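Local coordinates for protein amorpha-4,11-diene synthase (Artemisia annua, PDB 4GAX) that belongs to the sesquiterpene synthases, lyases that probably turn farnesyl diphosphate into cyclic sesquiterpenes, here as a mutant alpha-bisabolol synthase, at residues D179-V182 with F183-H187; L188-I191 with A192-L196; E247-L250 with L251-L254; T360-E363 with M364-L368; N508-Y511 with L512-K515. One frame throughout, in Å; residues are numbered along the deposited sequence.

All five contacts are local, one helical turn against the next, and interactions 2 and 5 run on past the end of the helix. Interactions 1 and 2 are consecutive on helix 175-194, with centres about 13 Å apart, and both rest on helix 157-167; interaction 4, across the chain's centre from them, belongs to the metal-binding domain. None is wholly core: each turns one flank inward, with more buried residues in interactions 3 and 5 and more exposed ones in interaction 2. The chemistry follows place. Hydroxyls fold back onto carbonyls in interactions 1 and 5, amides reach the C-terminal segment in interaction 3, and acidic residues mark the outer flank of interaction 4.

Interaction 1. Residues D179-V182 with F183-H187; sequences DALV and FTQSH
Asp-179, Ala-180, Leu-181 and Val-182 offer their carbonyls in turn to the backbone nitrogens of Phe-183, Thr-184, Gln-185 and Ser-186, the unbroken four-residue spacing of an alpha-helix. The bond from Phe-183 N to Asp-179 O measures 3.0 Å, and the last of the series, Ser-186 N to Val-182 O, is slightly longer at 3.2 Å. Ala-180 O carries a second donor: Thr-184 OG1 reaches it at 2.8 Å, on the opposite face of the carbonyl plane from Thr-184 N. This is the familiar way a helical threonine satisfies a buried hydroxyl, and it follows from chi1 of 58°, which sets OG1 between the backbone nitrogen and the carbonyl carbon. A valine here, with no hydroxyl to give, would probably leave Ala-180 O to its backbone donor and remove one of the two bonds that grip it. Leu-181 and the more exposed Gln-185 lie across each other at an angle, Leu-181 CD1 3.8 Å from Gln-185 NE2. A turn further on, His-187 lays ND1 over one face of the Phe-183 ring, towards its rim, while donating to Phe-183 O at 3.1 Å from above that carbonyl plane. Phe-183 O also accepts from Ser-186 OG and His-187 N, so three donors converge on it. His-187 NE2 bonds to Lys-154 NZ, which is consistent with a neutral ring. Phe-183 stacks on Phe-149, and Asp-179 forms a salt bridge with Lys-143. Helix 157-167 lies against the flank carrying Leu-181 and Thr-184, presenting Leu-163 and Tyr-164 to the threonine.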
loop_
_atom_site.group_PDB
_atom_site.type_symbol
_atom_site.label_atom_id
_atom_site.label_comp_id
_atom_site.label_asym_id
_atom_site.label_seq_id
_atom_site.Cartn_x
_atom_site.Cartn_y
_atom_site.Cartn_z
ATOM N N ASP A 179 6.890 24.723 -4.156
ATOM C CA ASP A 179 8.161 25.389 -4.437
ATOM C C ASP A 179 9.346 24.510 -4.054
ATOM O O ASP A 179 10.314 24.381 -4.813
ATOM C CB ASP A 179 8.243 26.717 -3.677
ATOM C CG ASP A 179 7.328 27.785 -4.267
ATOM O OD1 ASP A 179 6.765 27.546 -5.362
ATOM O OD2 ASP A 179 7.189 28.868 -3.649
ATOM N N ALA A 180 9.276 23.910 -2.873
ATOM C CA ALA A 180 10.396 23.099 -2.385
ATOM C C ALA A 180 10.610 21.873 -3.257
ATOM O O ALA A 180 11.739 21.391 -3.405
ATOM C CB ALA A 180 10.180 22.695 -0.922
ATOM N N LEU A 181 9.528 21.361 -3.843
ATOM C CA LEU A 181 9.636 20.168 -4.680
ATOM C C LEU A 181 10.408 20.505 -5.954
ATOM O O LEU A 181 11.317 19.773 -6.361
ATOM C CB LEU A 181 8.248 19.605 -5.021
ATOM C CG LEU A 181 8.267 18.396 -5.978
ATOM C CD1 LEU A 181 9.214 17.292 -5.468
ATOM C CD2 LEU A 181 6.863 17.821 -6.199
ATOM N N VAL A 182 10.070 21.633 -6.569
ATOM C CA VAL A 182 10.768 22.078 -7.774
ATOM C C VAL A 182 12.250 22.342 -7.487
ATOM O O VAL A 182 13.124 21.925 -8.252
ATOM C CB VAL A 182 10.099 23.344 -8.364
ATOM C CG1 VAL A 182 10.954 23.943 -9.485
ATOM C CG2 VAL A 182 8.707 23.006 -8.874
ATOM N N PHE A 183 12.522 23.015 -6.372
ATOM C CA PHE A 183 13.884 23.374 -5.964
ATOM C C PHE A 183 14.740 22.116 -5.709
ATOM O O PHE A 183 15.794 21.922 -6.317
ATOM C CB PHE A 183 13.800 24.271 -4.713
ATOM C CG PHE A 183 15.136 24.639 -4.113
ATOM C CD1 PHE A 183 15.897 25.669 -4.653
ATOM C CD2 PHE A 183 15.605 23.981 -2.985
ATOM C CE1 PHE A 183 17.121 26.010 -4.097
ATOM C CE2 PHE A 183 16.832 24.319 -2.419
ATOM C CZ PHE A 183 17.585 25.332 -2.974
ATOM N N THR A 184 14.265 21.239 -4.838
ATOM C CA THR A 184 15.029 20.042 -4.500
ATOM C C THR A 184 15.222 19.119 -5.693
ATOM O O THR A 184 16.318 18.585 -5.891
ATOM C CB THR A 184 14.387 19.267 -3.346
ATOM O OG1 THR A 184 13.050 18.919 -3.706
ATOM C CG2 THR A 184 14.350 20.139 -2.075
ATOM N N GLN A 185 14.170 18.936 -6.490
ATOM C CA GLN A 185 14.261 18.096 -7.698
ATOM C C GLN A 185 15.364 18.557 -8.623
ATOM O O GLN A 185 16.140 17.740 -9.137
ATOM C CB GLN A 185 12.942 18.102 -8.476
ATOM C CG GLN A 185 12.031 16.918 -8.203
ATOM C CD GLN A 185 10.751 16.984 -9.020
ATOM O OE1 GLN A 185 10.494 17.977 -9.708
ATOM N NE2 GLN A 185 9.939 15.929 -8.946
ATOM N N SER A 186 15.438 19.868 -8.848
ATOM C CA SER A 186 16.423 20.392 -9.791
ATOM C C SER A 186 17.819 20.275 -9.220
ATOM O O SER A 186 18.750 19.892 -9.921
ATOM C CB SER A 186 16.129 21.850 -10.177
ATOM O OG SER A 186 16.316 22.728 -9.080
ATOM N N HIS A 187 17.971 20.593 -7.940
ATOM C CA HIS A 187 19.297 20.512 -7.336
ATOM C C HIS A 187 19.753 19.075 -7.094
ATOM O O HIS A 187 20.902 18.742 -7.376
ATOM C CB HIS A 187 19.375 21.373 -6.077
ATOM C CG HIS A 187 19.446 22.836 -6.383
ATOM N ND1 HIS A 187 18.322 23.628 -6.513
ATOM C CD2 HIS A 187 20.503 23.638 -6.654
ATOM C CE1 HIS A 187 18.689 24.860 -6.818
ATOM N NE2 HIS A 187 20.005 24.896 -6.904
#

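Interaction 2. Residues L188-I191 with A192-L196; sequences LSII and AKDTL
Ile-191 and Thr-195 meet methyl to methyl, one turn apart, with Ile-191 CG2 3.6 Å from Thr-195 CG2 and the two side chains angled across each other. In Ile-191, chi1 of -64° sets CG1 beside the backbone nitrogen and leaves CG2, the branch that touches, anti to it. Thr-195 N bonds to Ile-191 O at 2.8 Å; Thr-195 OG1 lies 3.1 Å from Ile-191 O but has its hydrogen-bond partner in Ser-203 OG. Ile-190 and Asp-194 behave differently: they run side by side and point the same way, Ile-190 CG2 lying 3.3 Å from Asp-194 OD2. Both pairs close the C-terminal end of helix 175-194 in the all-helical N-terminal terpene synthase domain, and the flank of the helix turned to its neighbours is apolar. There Leu-188 fits between helices 157-167 and 200-211, touching Leu-160 and Ile-206 among others. Putting an alanine in place of Thr-195 would probably leave Ser-203 without that hydroxyl partner and open a gap beside Ile-191 CG2. Ala-192 keeps its methyl CB 3.4 Å from Leu-188 O and rests on Ile-206, while its carbonyl accepts from Ser-203 OG. Ser-189 OG, on the more exposed flank, bonds back to Gln-185 O.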
loop_
_atom_site.group_PDB
_atom_site.type_symbol
_atom_site.label_atom_id
_atom_site.label_comp_id
_atom_site.label_asym_id
_atom_site.label_seq_id
_atom_site.Cartn_x
_atom_site.Cartn_y
_atom_site.Cartn_z
ATOM N N LEU A 188 18.850 18.230 -6.597
ATOM C CA LEU A 188 19.177 16.821 -6.371
ATOM C C LEU A 188 19.560 16.086 -7.657
ATOM O O LEU A 188 20.502 15.280 -7.655
ATOM C CB LEU A 188 18.048 16.107 -5.616
ATOM C CG LEU A 188 17.898 16.480 -4.128
ATOM C CD1 LEU A 188 16.603 15.922 -3.546
ATOM C CD2 LEU A 188 19.100 16.001 -3.303
ATOM N N SER A 189 18.853 16.373 -8.755
ATOM C CA SER A 189 19.167 15.780 -10.056
ATOM C C SER A 189 20.615 16.027 -10.459
ATOM O O SER A 189 21.324 15.106 -10.904
ATOM C CB SER A 189 18.266 16.357 -11.149
ATOM O OG SER A 189 16.957 15.840 -11.047
ATOM N N ILE A 190 21.037 17.280 -10.312
ATOM C CA ILE A 190 22.387 17.703 -10.678
ATOM C C ILE A 190 23.413 17.067 -9.742
ATOM O O ILE A 190 24.438 16.564 -10.189
ATOM C CB ILE A 190 22.550 19.231 -10.561
ATOM C CG1 ILE A 190 21.673 19.949 -11.583
ATOM C CG2 ILE A 190 24.004 19.637 -10.771
ATOM C CD1 ILE A 190 21.686 21.462 -11.409
ATOM N N ILE A 191 23.139 17.100 -8.442
ATOM C CA ILE A 191 24.084 16.567 -7.471
ATOM C C ILE A 191 24.301 15.069 -7.709
ATOM O O ILE A 191 25.430 14.586 -7.695
ATOM C CB ILE A 191 23.624 16.843 -6.020
ATOM C CG1 ILE A 191 23.609 18.349 -5.758
ATOM C CG2 ILE A 191 24.549 16.175 -5.027
ATOM C CD1 ILE A 191 22.913 18.731 -4.452
ATOM N N ALA A 192 23.225 14.339 -7.968
ATOM C CA ALA A 192 23.332 12.904 -8.185
ATOM C C ALA A 192 24.240 12.608 -9.379
ATOM O O ALA A 192 25.023 11.668 -9.343
ATOM C CB ALA A 192 21.951 12.268 -8.370
ATOM N N LYS A 193 24.175 13.431 -10.420
ATOM C CA LYS A 193 25.082 13.257 -11.552
ATOM C C LYS A 193 26.522 13.652 -11.202
ATOM O O LYS A 193 27.469 12.969 -11.586
ATOM C CB LYS A 193 24.612 14.067 -12.766
ATOM C CG LYS A 193 25.708 14.289 -13.796
ATOM C CD LYS A 193 25.277 15.244 -14.908
ATOM C CE LYS A 193 26.313 15.307 -16.034
ATOM N NZ LYS A 193 27.570 16.007 -15.638
ATOM N N ASP A 194 26.682 14.765 -10.492
ATOM C CA ASP A 194 28.008 15.251 -10.124
ATOM C C ASP A 194 28.705 14.335 -9.107
ATOM O O ASP A 194 29.930 14.317 -9.022
ATOM C CB ASP A 194 27.936 16.686 -9.575
ATOM C CG ASP A 194 27.543 17.699 -10.639
ATOM O OD1 ASP A 194 27.560 17.324 -11.830
ATOM O OD2 ASP A 194 27.228 18.863 -10.294
ATOM N N THR A 195 27.931 13.586 -8.332
ATOM C CA THR A 195 28.527 12.758 -7.279
ATOM C C THR A 195 28.742 11.305 -7.693
ATOM O O THR A 195 29.218 10.493 -6.882
ATOM C CB THR A 195 27.727 12.808 -5.951
ATOM O OG1 THR A 195 26.454 12.173 -6.115
ATOM C CG2 THR A 195 27.524 14.247 -5.513
ATOM N N LEU A 196 28.401 10.977 -8.940
ATOM C CA LEU A 196 28.553 9.602 -9.414
ATOM C C LEU A 196 29.987 9.110 -9.207
ATOM O O LEU A 196 30.211 8.025 -8.678
ATOM C CB LEU A 196 28.174 9.480 -10.897
ATOM C CG LEU A 196 28.366 8.069 -11.467
ATOM C CD1 LEU A 196 27.588 7.043 -10.644
ATOM C CD2 LEU A 196 27.953 8.023 -12.925
#

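Interaction 3. Residues E247-L250 with L251-L254; sequences EFNL and LQSL
The Phe-248 ring and the Gln-252 amide cross obliquely, their planes 67° apart, and Gln-252 NE2 stands 3.9 Å from Phe-248 CE2. At the rim of the ring, in its plane, lies Asn-249 OD1. The amide of Gln-252 is fixed on both ends. Its NE2 donates to Tyr-559 O and Leu-556 O, whereas Gln-252 OE1 accepts from a water at 2.8 Å. The same water gives its other proton to Asn-249 O at 2.9 Å, closing a bridge from side chain to backbone. With CG anti to the backbone nitrogen (chi1 -172°), the extended Gln-252 chain takes the amide out beside the Phe-248 ring, to the carbonyls of Tyr-559 and Leu-556. Its helix, 238-269, is one of the long rods of the terpene synthase fold, and here the C-terminal segment is laid against it. Asn-249 continues the polar seam, OD1 accepting from Met-561 N. Besides the water, Asn-249 O takes the backbone bond from Ser-253 N at 3.0 Å; Ser-253 OG is paired with Asn-46 ND2. Phe-248 presses on Val-224 and Ile-227 of helix 219-232, and Arg-220 of the same helix donates to Phe-248 O. Beyond, Leu-254 meets Ser-299 and Arg-302 of helix 299-322.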
loop_
_atom_site.group_PDB
_atom_site.type_symbol
_atom_site.label_atom_id
_atom_site.label_comp_id
_atom_site.label_asym_id
_atom_site.label_seq_id
_atom_site.Cartn_x
_atom_site.Cartn_y
_atom_site.Cartn_z
ATOM N N GLU A 247 16.014 -9.522 11.496
ATOM C CA GLU A 247 14.559 -9.415 11.515
ATOM C C GLU A 247 13.994 -9.491 10.107
ATOM O O GLU A 247 12.953 -10.098 9.890
ATOM C CB GLU A 247 14.140 -8.109 12.171
ATOM C CG GLU A 247 14.279 -8.144 13.681
ATOM C CD GLU A 247 13.296 -9.106 14.329
ATOM O OE1 GLU A 247 12.212 -9.357 13.743
ATOM O OE2 GLU A 247 13.609 -9.608 15.425
ATOM N N PHE A 248 14.682 -8.885 9.146
ATOM C CA PHE A 248 14.199 -8.951 7.778
ATOM C C PHE A 248 14.052 -10.395 7.378
ATOM O O PHE A 248 13.047 -10.773 6.785
ATOM C CB PHE A 248 15.156 -8.286 6.793
ATOM C CG PHE A 248 14.605 -8.242 5.408
ATOM C CD1 PHE A 248 13.746 -7.221 5.032
ATOM C CD2 PHE A 248 14.860 -9.267 4.511
ATOM C CE1 PHE A 248 13.208 -7.189 3.758
ATOM C CE2 PHE A 248 14.312 -9.252 3.228
ATOM C CZ PHE A 248 13.492 -8.209 2.855
ATOM N N ASN A 249 15.070 -11.192 7.683
ATOM C CA ASN A 249 15.071 -12.600 7.270
ATOM C C ASN A 249 14.022 -13.422 8.020
ATOM O O ASN A 249 13.361 -14.292 7.433
ATOM C CB ASN A 249 16.476 -13.220 7.381
ATOM C CG ASN A 249 17.425 -12.736 6.276
ATOM O OD1 ASN A 249 16.997 -12.134 5.273
ATOM N ND2 ASN A 249 18.721 -13.010 6.452
ATOM N N LEU A 250 13.864 -13.150 9.312
ATOM C CA LEU A 250 12.832 -13.830 10.095
ATOM C C LEU A 250 11.444 -13.531 9.545
ATOM O O LEU A 250 10.623 -14.429 9.372
ATOM C CB LEU A 250 12.892 -13.393 11.558
ATOM C CG LEU A 250 14.187 -13.757 12.287
ATOM C CD1 LEU A 250 14.116 -13.327 13.756
ATOM C CD2 LEU A 250 14.486 -15.250 12.158
ATOM N N LEU A 251 11.165 -12.264 9.273
ATOM C CA LEU A 251 9.844 -11.903 8.773
ATOM C C LEU A 251 9.637 -12.429 7.353
ATOM O O LEU A 251 8.549 -12.889 7.006
ATOM C CB LEU A 251 9.608 -10.392 8.876
ATOM C CG LEU A 251 8.209 -9.895 8.540
ATOM C CD1 LEU A 251 7.149 -10.622 9.388
ATOM C CD2 LEU A 251 8.160 -8.378 8.774
ATOM N N GLN A 252 10.687 -12.414 6.538
ATOM C CA GLN A 252 10.597 -13.041 5.222
ATOM C C GLN A 252 10.209 -14.515 5.317
ATOM O O GLN A 252 9.427 -15.007 4.491
ATOM C CB GLN A 252 11.908 -12.895 4.454
ATOM C CG GLN A 252 11.813 -13.350 3.004
ATOM C CD GLN A 252 13.135 -13.258 2.289
ATOM O OE1 GLN A 252 14.105 -13.948 2.647
ATOM N NE2 GLN A 252 13.192 -12.399 1.260
ATOM N N SER A 253 10.750 -15.224 6.312
ATOM C CA SER A 253 10.385 -16.632 6.495
ATOM C C SER A 253 8.895 -16.771 6.790
ATOM O O SER A 253 8.245 -17.692 6.301
ATOM C CB SER A 253 11.207 -17.290 7.614
ATOM O OG SER A 253 12.536 -17.483 7.189
ATOM N N LEU A 254 8.356 -15.848 7.579
ATOM C CA LEU A 254 6.935 -15.876 7.913
ATOM C C LEU A 254 6.106 -15.633 6.654
ATOM O O LEU A 254 5.125 -16.336 6.404
ATOM C CB LEU A 254 6.610 -14.823 8.979
ATOM C CG LEU A 254 5.115 -14.640 9.251
ATOM C CD1 LEU A 254 4.490 -15.890 9.901
ATOM C CD2 LEU A 254 4.866 -13.412 10.110
HETATM O O HOH W 1 14.496 -15.364 5.003
#

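Interaction 4. Residues T360-E363 with M364-L368; sequences TYTE and MEEIL
Thr-362 and Glu-366 touch across one helical turn, Thr-362 CG2 lying 3.8 Å from Glu-366 OE2, with the two side chains crossing. In Thr-362, chi1 of -65° puts OG1 beside the backbone nitrogen, where it bonds to Met-358 O a turn earlier, and leaves CG2 anti to that nitrogen, facing Glu-366. Thr-360 does likewise, its OG1 bonding to Leu-356 O, so both threonine hydroxyls are satisfied by their own helix. The backbone donors are served unevenly. Glu-365 N reaches Tyr-361 O at 2.8 Å, and Glu-366 N and Ile-367 N hold Thr-362 O and Glu-363 O at 3.0 and 3.1 Å respectively. Only a weak bond of 3.4 Å joins Met-364 N to Thr-360 O. Glu-363 and Ile-367 lie alongside each other, pointing the same way, so that the aliphatic part of the glutamate borders Ile-367, with Glu-363 CG 4.1 Å from Ile-367 CD1. The carboxylates of Glu-363 and Glu-366 keep apart, Glu-363 OE2 being 6.9 Å from Glu-366 OE1, so these like charges are not in contact. On the buried flank, Tyr-361 meets Trp-338 edge-to-face and also touches Phe-377 and Val-384 of helix 374-399. Helix 299-322 takes up Thr-360 on Leu-311 and Met-364 on Phe-304, so helix 351-370 packs against both.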
loop_
_atom_site.group_PDB
_atom_site.type_symbol
_atom_site.label_atom_id
_atom_site.label_comp_id
_atom_site.label_asym_id
_atom_site.label_seq_id
_atom_site.Cartn_x
_atom_site.Cartn_y
_atom_site.Cartn_z
ATOM N N THR A 360 -14.942 -20.056 1.917
ATOM C CA THR A 360 -13.965 -19.091 2.399
ATOM C C THR A 360 -14.609 -18.115 3.385
ATOM O O THR A 360 -14.084 -17.863 4.485
ATOM C CB THR A 360 -13.330 -18.321 1.214
ATOM O OG1 THR A 360 -12.659 -19.246 0.337
ATOM C CG2 THR A 360 -12.343 -17.299 1.712
ATOM N N TYR A 361 -15.760 -17.563 3.012
ATOM C CA TYR A 361 -16.441 -16.642 3.919
ATOM C C TYR A 361 -17.045 -17.332 5.134
ATOM O O TYR A 361 -17.060 -16.759 6.222
ATOM C CB TYR A 361 -17.495 -15.805 3.176
ATOM C CG TYR A 361 -16.870 -14.610 2.534
ATOM C CD1 TYR A 361 -16.582 -13.474 3.288
ATOM C CD2 TYR A 361 -16.508 -14.626 1.195
ATOM C CE1 TYR A 361 -15.978 -12.377 2.716
ATOM C CE2 TYR A 361 -15.900 -13.517 0.609
ATOM C CZ TYR A 361 -15.639 -12.405 1.368
ATOM O OH TYR A 361 -15.037 -11.299 0.795
ATOM N N THR A 362 -17.530 -18.556 4.958
ATOM C CA THR A 362 -18.111 -19.281 6.082
ATOM C C THR A 362 -17.057 -19.594 7.150
ATOM O O THR A 362 -17.337 -19.527 8.344
ATOM C CB THR A 362 -18.804 -20.561 5.627
ATOM O OG1 THR A 362 -19.924 -20.206 4.806
ATOM C CG2 THR A 362 -19.291 -21.373 6.825
ATOM N N GLU A 363 -15.843 -19.922 6.723
ATOM C CA GLU A 363 -14.772 -20.144 7.683
ATOM C C GLU A 363 -14.504 -18.870 8.502
ATOM O O GLU A 363 -14.287 -18.934 9.722
ATOM C CB GLU A 363 -13.503 -20.632 6.985
ATOM C CG GLU A 363 -12.249 -20.332 7.780
ATOM C CD GLU A 363 -11.062 -21.174 7.371
ATOM O OE1 GLU A 363 -9.980 -20.982 7.969
ATOM O OE2 GLU A 363 -11.205 -22.026 6.464
ATOM N N MET A 364 -14.544 -17.712 7.848
ATOM C CA MET A 364 -14.290 -16.448 8.546
ATOM C C MET A 364 -15.475 -16.059 9.443
ATOM O O MET A 364 -15.293 -15.524 10.545
ATOM C CB MET A 364 -13.975 -15.336 7.540
ATOM C CG MET A 364 -13.789 -13.954 8.172
ATOM S SD MET A 364 -12.469 -13.854 9.415
ATOM C CE MET A 364 -11.019 -14.100 8.410
ATOM N N GLU A 365 -16.683 -16.348 8.969
ATOM C CA GLU A 365 -17.904 -16.087 9.727
ATOM C C GLU A 365 -17.888 -16.869 11.036
ATOM O O GLU A 365 -18.327 -16.364 12.081
ATOM C CB GLU A 365 -19.131 -16.502 8.908
ATOM C CG GLU A 365 -20.457 -16.294 9.640
ATOM C CD GLU A 365 -21.679 -16.560 8.768
ATOM O OE1 GLU A 365 -21.531 -17.153 7.677
ATOM O OE2 GLU A 365 -22.795 -16.177 9.180
ATOM N N GLU A 366 -17.402 -18.109 10.971
ATOM C CA GLU A 366 -17.328 -18.979 12.151
ATOM C C GLU A 366 -16.258 -18.488 13.114
ATOM O O GLU A 366 -16.454 -18.521 14.333
ATOM C CB GLU A 366 -17.064 -20.435 11.735
ATOM C CG GLU A 366 -18.275 -21.084 11.049
ATOM C CD GLU A 366 -17.982 -22.486 10.496
ATOM O OE1 GLU A 366 -16.789 -22.876 10.405
ATOM O OE2 GLU A 366 -18.954 -23.197 10.145
ATOM N N ILE A 367 -15.126 -18.037 12.567
ATOM C CA ILE A 367 -14.053 -17.469 13.383
ATOM C C ILE A 367 -14.544 -16.234 14.134
ATOM O O ILE A 367 -14.328 -16.111 15.348
ATOM C CB ILE A 367 -12.804 -17.124 12.529
ATOM C CG1 ILE A 367 -12.060 -18.404 12.137
ATOM C CG2 ILE A 367 -11.863 -16.196 13.285
ATOM C CD1 ILE A 367 -10.963 -18.198 11.070
ATOM N N LEU A 368 -15.224 -15.332 13.420
ATOM C CA LEU A 368 -15.726 -14.108 14.036
ATOM C C LEU A 368 -16.856 -14.367 15.028
ATOM O O LEU A 368 -16.901 -13.731 16.081
ATOM C CB LEU A 368 -16.144 -13.069 12.986
ATOM C CG LEU A 368 -14.946 -12.559 12.187
ATOM C CD1 LEU A 368 -15.369 -11.509 11.154
ATOM C CD2 LEU A 368 -13.897 -11.989 13.125
#

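Interaction 5. Residues N508-Y511 with L512-K515; sequences NREY and LITK
Glu-510 O gathers the closing turn of helix 489-513. Thr-514 OG1 donates to Glu-510 O at 2.5 Å, a distance so short that its exact value is doubtful, while Ile-513 N and Thr-514 N reach it by weak bonds. Thr-514 OG1 lies beside its own backbone nitrogen (chi1 -53°), turned back to this carbonyl just where the chain leaves helical geometry. Leu-512 N still bonds to Asn-508 O at 3.0 Å, but Arg-509 O receives only weak bonds from Leu-512 N and Ile-513 N. Tyr-511 CD2 lies 4.2 Å from Leu-512 CD2, the two side chains angled across each other. Lys-515 NZ folds back over Leu-512 O at 3.2 Å, and a water donates to Tyr-511 O and Thr-514 O and accepts from Lys-515 NZ. Further out, Arg-509 grips Glu-510 in a side-on salt bridge, NE meeting OE2 from above the carboxylate plane and NH2 using its anti lone pair, each at 3.2 Å. Asp-506 is a second salt-bridge partner of the guanidinium. Asn-508 binds Ser-168 O, Arg-170 O and Trp-215 NE1, fixing its amide. Tyr-511 OH bonds to Lys-129 O, and the Tyr-511 ring packs on Leu-522 and Ile-526 of helix 519-535, while Glu-510 rests on helix 447-461.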
loop_
_atom_site.group_PDB
_atom_site.type_symbol
_atom_site.label_atom_id
_atom_site.label_comp_id
_atom_site.label_asym_id
_atom_site.label_seq_id
_atom_site.Cartn_x
_atom_site.Cartn_y
_atom_site.Cartn_z
ATOM N N ASN A 508 -3.568 12.650 0.600
ATOM C CA ASN A 508 -2.819 13.074 1.786
ATOM C C ASN A 508 -3.697 13.838 2.751
ATOM O O ASN A 508 -3.644 13.608 3.962
ATOM C CB ASN A 508 -1.598 13.931 1.418
ATOM C CG ASN A 508 -0.460 13.106 0.840
ATOM O OD1 ASN A 508 -0.418 11.872 0.997
ATOM N ND2 ASN A 508 0.491 13.789 0.187
ATOM N N ARG A 509 -4.501 14.758 2.225
ATOM C CA ARG A 509 -5.380 15.555 3.096
ATOM C C ARG A 509 -6.360 14.651 3.841
ATOM O O ARG A 509 -6.529 14.778 5.056
ATOM C CB ARG A 509 -6.125 16.616 2.288
ATOM C CG ARG A 509 -7.062 17.539 3.108
ATOM C CD ARG A 509 -8.067 18.231 2.170
ATOM N NE ARG A 509 -8.708 17.230 1.311
ATOM C CZ ARG A 509 -8.838 17.318 -0.012
ATOM N NH1 ARG A 509 -8.402 18.384 -0.674
ATOM N NH2 ARG A 509 -9.420 16.328 -0.674
ATOM N N GLU A 510 -6.991 13.717 3.130
ATOM C CA GLU A 510 -7.959 12.830 3.786
ATOM C C GLU A 510 -7.258 11.969 4.843
ATOM O O GLU A 510 -7.816 11.690 5.898
ATOM C CB GLU A 510 -8.684 11.942 2.761
ATOM C CG GLU A 510 -9.477 12.723 1.724
ATOM C CD GLU A 510 -10.535 13.624 2.343
ATOM O OE1 GLU A 510 -11.214 13.196 3.317
ATOM O OE2 GLU A 510 -10.691 14.765 1.849
ATOM N N TYR A 511 -6.032 11.547 4.566
ATOM C CA TYR A 511 -5.276 10.747 5.531
ATOM C C TYR A 511 -5.011 11.509 6.828
ATOM O O TYR A 511 -5.083 10.938 7.920
ATOM C CB TYR A 511 -3.949 10.313 4.903
ATOM C CG TYR A 511 -2.996 9.595 5.827
ATOM C CD1 TYR A 511 -3.126 8.230 6.085
ATOM C CD2 TYR A 511 -1.938 10.276 6.416
ATOM C CE1 TYR A 511 -2.217 7.563 6.935
ATOM C CE2 TYR A 511 -1.041 9.627 7.269
ATOM C CZ TYR A 511 -1.177 8.274 7.520
ATOM O OH TYR A 511 -0.255 7.640 8.342
ATOM N N LEU A 512 -4.710 12.801 6.700
ATOM C CA LEU A 512 -4.362 13.626 7.855
ATOM C C LEU A 512 -5.586 14.061 8.632
ATOM O O LEU A 512 -5.493 14.441 9.802
ATOM C CB LEU A 512 -3.576 14.862 7.395
ATOM C CG LEU A 512 -2.200 14.519 6.786
ATOM C CD1 LEU A 512 -1.641 15.704 5.999
ATOM C CD2 LEU A 512 -1.219 14.122 7.882
ATOM N N ILE A 513 -6.739 13.992 7.977
ATOM C CA ILE A 513 -7.994 14.489 8.543
ATOM C C ILE A 513 -8.886 13.360 9.079
ATOM O O ILE A 513 -9.844 13.592 9.818
ATOM C CB ILE A 513 -8.735 15.305 7.445
ATOM C CG1 ILE A 513 -9.064 16.693 7.950
ATOM C CG2 ILE A 513 -9.926 14.553 6.850
ATOM C CD1 ILE A 513 -7.836 17.474 8.219
ATOM N N THR A 514 -8.573 12.122 8.719
ATOM C CA THR A 514 -9.438 11.016 9.128
ATOM C C THR A 514 -9.048 10.411 10.484
ATOM O O THR A 514 -7.972 9.814 10.624
ATOM C CB THR A 514 -9.501 9.925 8.039
ATOM O OG1 THR A 514 -9.855 10.533 6.789
ATOM C CG2 THR A 514 -10.558 8.889 8.404
ATOM N N LYS A 515 -9.933 10.566 11.474
ATOM C CA LYS A 515 -9.663 10.114 12.835
ATOM C C LYS A 515 -10.642 9.051 13.350
ATOM O O LYS A 515 -10.421 8.479 14.419
ATOM C CB LYS A 515 -9.710 11.306 13.816
ATOM C CG LYS A 515 -8.844 12.487 13.439
ATOM C CD LYS A 515 -7.373 12.089 13.346
ATOM C CE LYS A 515 -6.569 13.259 12.773
ATOM N NZ LYS A 515 -5.156 12.878 12.528
HETATM O O HOH W 2 -5.450 10.856 10.564
#